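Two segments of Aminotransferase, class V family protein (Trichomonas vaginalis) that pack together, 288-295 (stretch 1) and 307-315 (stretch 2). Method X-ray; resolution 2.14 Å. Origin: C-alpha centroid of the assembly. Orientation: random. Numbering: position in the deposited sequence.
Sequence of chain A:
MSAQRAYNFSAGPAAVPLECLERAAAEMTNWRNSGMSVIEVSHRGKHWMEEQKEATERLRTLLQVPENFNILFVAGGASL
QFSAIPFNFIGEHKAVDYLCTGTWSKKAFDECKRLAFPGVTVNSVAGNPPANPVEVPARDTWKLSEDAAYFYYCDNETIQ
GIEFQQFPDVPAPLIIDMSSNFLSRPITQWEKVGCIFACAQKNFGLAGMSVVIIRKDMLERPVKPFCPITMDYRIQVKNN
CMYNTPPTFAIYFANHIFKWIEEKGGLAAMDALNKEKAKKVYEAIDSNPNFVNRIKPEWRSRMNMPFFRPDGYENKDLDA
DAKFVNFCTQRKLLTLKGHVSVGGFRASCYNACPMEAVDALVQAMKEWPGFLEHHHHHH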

# COMPACT_ATOMS: atom_id res chain seq x y z
N ASN A 288 3.19 39.92 -12.89
CA ASN A 288 2.56 39.76 -14.19
C ASN A 288 1.06 40.02 -14.07
O ASN A 288 0.39 39.33 -13.31
CB ASN A 288 2.82 38.33 -14.69
CG ASN A 288 2.41 38.12 -16.14
OD1 ASN A 288 1.48 38.76 -16.63
ND2 ASN A 288 3.08 37.21 -16.81
N PRO A 289 0.50 40.98 -14.85
CA PRO A 289 -0.95 41.26 -14.78
C PRO A 289 -1.88 40.11 -15.22
O PRO A 289 -3.06 40.13 -14.88
CB PRO A 289 -1.12 42.47 -15.72
CG PRO A 289 0.00 42.35 -16.69
CD PRO A 289 1.16 41.83 -15.87
N ASN A 290 -1.36 39.13 -15.96
CA ASN A 290 -2.18 37.98 -16.39
C ASN A 290 -2.44 36.91 -15.33
O ASN A 290 -3.29 36.04 -15.53
CB ASN A 290 -1.56 37.34 -17.62
CG ASN A 290 -1.51 38.29 -18.80
OD1 ASN A 290 -2.55 38.72 -19.29
ND2 ASN A 290 -0.30 38.63 -19.25
N PHE A 291 -1.70 36.96 -14.21
CA PHE A 291 -1.80 35.94 -13.16
C PHE A 291 -1.95 36.57 -11.77
O PHE A 291 -1.38 37.63 -11.49
CB PHE A 291 -0.57 35.02 -13.20
CG PHE A 291 -0.30 34.41 -14.55
CD1 PHE A 291 -1.07 33.36 -15.03
CD2 PHE A 291 0.75 34.88 -15.34
CE1 PHE A 291 -0.82 32.80 -16.28
CE2 PHE A 291 1.01 34.31 -16.59
CZ PHE A 291 0.23 33.27 -17.05
N VAL A 292 -2.72 35.90 -10.91
CA VAL A 292 -2.92 36.33 -9.52
C VAL A 292 -2.90 35.14 -8.56
O VAL A 292 -3.36 34.05 -8.90
CB VAL A 292 -4.27 37.07 -9.33
CG1 VAL A 292 -4.33 38.32 -10.20
CG2 VAL A 292 -5.47 36.16 -9.62
N ASN A 293 -2.37 35.37 -7.36
CA ASN A 293 -2.46 34.44 -6.24
C ASN A 293 -2.84 35.27 -5.03
O ASN A 293 -2.20 36.28 -4.75
CB ASN A 293 -1.14 33.70 -6.01
CG ASN A 293 -1.07 32.98 -4.66
OD1 ASN A 293 -1.05 33.61 -3.60
ND2 ASN A 293 -1.00 31.65 -4.69
N ARG A 294 -3.87 34.82 -4.30
CA ARG A 294 -4.50 35.58 -3.21
C ARG A 294 -3.94 35.29 -1.82
O ARG A 294 -4.28 35.99 -0.87
CB ARG A 294 -6.01 35.28 -3.15
CG ARG A 294 -6.88 36.25 -3.92
CD ARG A 294 -8.35 35.95 -3.67
NE ARG A 294 -9.22 36.46 -4.73
CZ ARG A 294 -10.52 36.22 -4.83
NH1 ARG A 294 -11.16 35.48 -3.93
NH2 ARG A 294 -11.20 36.74 -5.86
N ILE A 295 -3.11 34.26 -1.69
CA ILE A 295 -2.70 33.79 -0.37
C ILE A 295 -1.75 34.82 0.23
O ILE A 295 -0.82 35.27 -0.45
CB ILE A 295 -2.04 32.39 -0.42
CG1 ILE A 295 -2.97 31.37 -1.11
CG2 ILE A 295 -1.63 31.93 0.97
CD1 ILE A 295 -4.38 31.30 -0.57
N PHE A 307 -2.33 29.56 -8.95
CA PHE A 307 -2.50 30.89 -9.52
C PHE A 307 -3.56 30.84 -10.61
O PHE A 307 -3.86 29.78 -11.15
CB PHE A 307 -1.17 31.48 -10.03
CG PHE A 307 -0.47 30.66 -11.09
CD1 PHE A 307 0.32 29.57 -10.73
CD2 PHE A 307 -0.54 31.02 -12.43
CE1 PHE A 307 1.00 28.84 -11.69
CE2 PHE A 307 0.13 30.29 -13.40
CZ PHE A 307 0.90 29.20 -13.04
N PHE A 308 -4.15 31.99 -10.88
CA PHE A 308 -5.34 32.06 -11.71
C PHE A 308 -5.26 33.19 -12.71
O PHE A 308 -4.46 34.11 -12.59
CB PHE A 308 -6.56 32.28 -10.82
CG PHE A 308 -6.82 31.15 -9.87
CD1 PHE A 308 -7.72 30.14 -10.21
CD2 PHE A 308 -6.18 31.10 -8.64
CE1 PHE A 308 -7.96 29.09 -9.34
CE2 PHE A 308 -6.41 30.04 -7.77
CZ PHE A 308 -7.30 29.04 -8.12
N ARG A 309 -6.15 33.12 -13.70
CA ARG A 309 -6.47 34.27 -14.54
C ARG A 309 -6.91 35.38 -13.59
O ARG A 309 -7.38 35.08 -12.49
CB ARG A 309 -7.62 33.95 -15.50
CG ARG A 309 -7.29 32.94 -16.59
CD ARG A 309 -8.51 32.51 -17.40
NE ARG A 309 -9.57 31.98 -16.54
CZ ARG A 309 -10.65 32.66 -16.12
NH1 ARG A 309 -10.87 33.93 -16.49
NH2 ARG A 309 -11.52 32.06 -15.31
N PRO A 310 -6.78 36.66 -13.99
CA PRO A 310 -7.04 37.79 -13.08
C PRO A 310 -8.35 37.73 -12.26
O PRO A 310 -8.37 38.16 -11.10
CB PRO A 310 -7.05 39.00 -14.02
CG PRO A 310 -6.15 38.60 -15.13
CD PRO A 310 -6.46 37.14 -15.35
N ASP A 311 -9.41 37.17 -12.86
CA ASP A 311 -10.71 37.00 -12.20
C ASP A 311 -11.07 35.53 -11.95
O ASP A 311 -12.24 35.19 -11.76
CB ASP A 311 -11.82 37.71 -13.02
CG ASP A 311 -11.86 37.27 -14.49
OD1 ASP A 311 -11.42 36.14 -14.81
OD2 ASP A 311 -12.34 38.06 -15.34
N GLY A 312 -10.05 34.66 -11.92
CA GLY A 312 -10.27 33.21 -11.94
C GLY A 312 -10.73 32.58 -10.63
O GLY A 312 -11.19 31.43 -10.64
N TYR A 313 -10.61 33.29 -9.51
CA TYR A 313 -11.04 32.74 -8.21
C TYR A 313 -12.56 32.55 -8.15
O TYR A 313 -13.04 31.48 -7.80
CB TYR A 313 -10.55 33.61 -7.04
CG TYR A 313 -9.17 33.27 -6.55
CD1 TYR A 313 -8.95 32.17 -5.71
CD2 TYR A 313 -8.07 34.05 -6.90
CE1 TYR A 313 -7.68 31.86 -5.23
CE2 TYR A 313 -6.79 33.74 -6.44
CZ TYR A 313 -6.60 32.64 -5.61
OH TYR A 313 -5.33 32.36 -5.17
N GLU A 314 -13.29 33.60 -8.51
CA GLU A 314 -14.76 33.61 -8.44
C GLU A 314 -15.46 33.46 -9.81
O GLU A 314 -16.65 33.14 -9.84
CB GLU A 314 -15.22 34.89 -7.73
CG GLU A 314 -14.72 34.96 -6.28
CD GLU A 314 -14.90 36.32 -5.64
OE1 GLU A 314 -16.03 36.85 -5.66
OE2 GLU A 314 -13.90 36.86 -5.10
N ASN A 315 -14.75 33.68 -10.92
CA ASN A 315 -15.32 33.56 -12.28
C ASN A 315 -14.63 32.44 -13.08
O ASN A 315 -13.62 32.68 -13.73
CB ASN A 315 -15.21 34.89 -13.04
CG ASN A 315 -15.83 36.05 -12.28
OD1 ASN A 315 -15.13 36.86 -11.67
ND2 ASN A 315 -17.16 36.12 -12.31

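The two stretches meet through a single antiparallel bridge between Val-292 and Phe-308, whose CA atoms lie 5.4 Å apart. Val-292 N donates to Phe-308 O and Phe-308 N donates to Val-292 O, each at 3.0 Å, so the pair is closed in both directions. The same two carbonyls also receive CA-H...O contacts, from Phe-291 CA to Phe-308 O and from Phe-307 CA to Val-292 O, both 3.3 Å.

A type I turn lies near the bridge in each stretch. The turn from Asn-288 to Phe-291 is reinforced by the t rotamer of Asn-288, which places OD1 2.9 Å from Asn-290 N, where it accepts a hydrogen bond. The turn from Arg-309 to Gly-312 is closed by Gly-312 N donating to Arg-309 O at 2.8 Å. A CB on Gly-312 would sit 2.9 Å from Phe-308 CB, too close to be tolerated in this conformation. The CA-to-CB bond of Arg-309 points away from stretch 1, and its m, t, m chain folds the guanidinium back onto its own stretch: NH1 forms a salt bridge with Asp-311 OD1 (2.8 Å) and NH2 donates to Asn-315 O (2.7 Å).

On one side of the bridge, Phe-291 (m) and Phe-307 (p) form an offset edge-to-face pair. The edge of Phe-307 is directed toward the face of Phe-291, with ring centroids 5.4 Å apart and planes at 82°; Phe-291 CD1 and Phe-307 CD2 approach to 3.5 Å. Val-292, also m, carries CG2 to 4.2 Å from both Phe-308 CB and Tyr-313 CE2, an apolar contact at the edge of the tyrosine ring.

Tyr-313 has the largest area covered by the opposing stretch. Its CA-to-CB bond points toward stretch 1, and chi1 near -87° and chi2 near -79° bring the hydroxyl to the backbone beyond the bridge, where Tyr-313 OH accepts a hydrogen bond from Arg-294 N at 3.0 Å. Arg-294 in turn extends across the tyrosine. Its chi1 of -93° lies between wells, but chi2 and chi3 are t, and CD rests 3.9 Å from the Tyr-313 ring centroid, over the face in a CH-pi contact. The extended chain delivers the guanidinium to Glu-314, whose m, t side chain brings its end nearer: Arg-294 NH2 bonds Glu-314 OE2 at 2.8 Å in a salt bridge, supplemented by a weak bond from Arg-294 NH1 to Glu-314 OE2 at 3.3 Å. Nearby, Asn-293 is t, and its OD1 accepts from Ile-295 N at 2.9 Å, bracing the backbone around Arg-294.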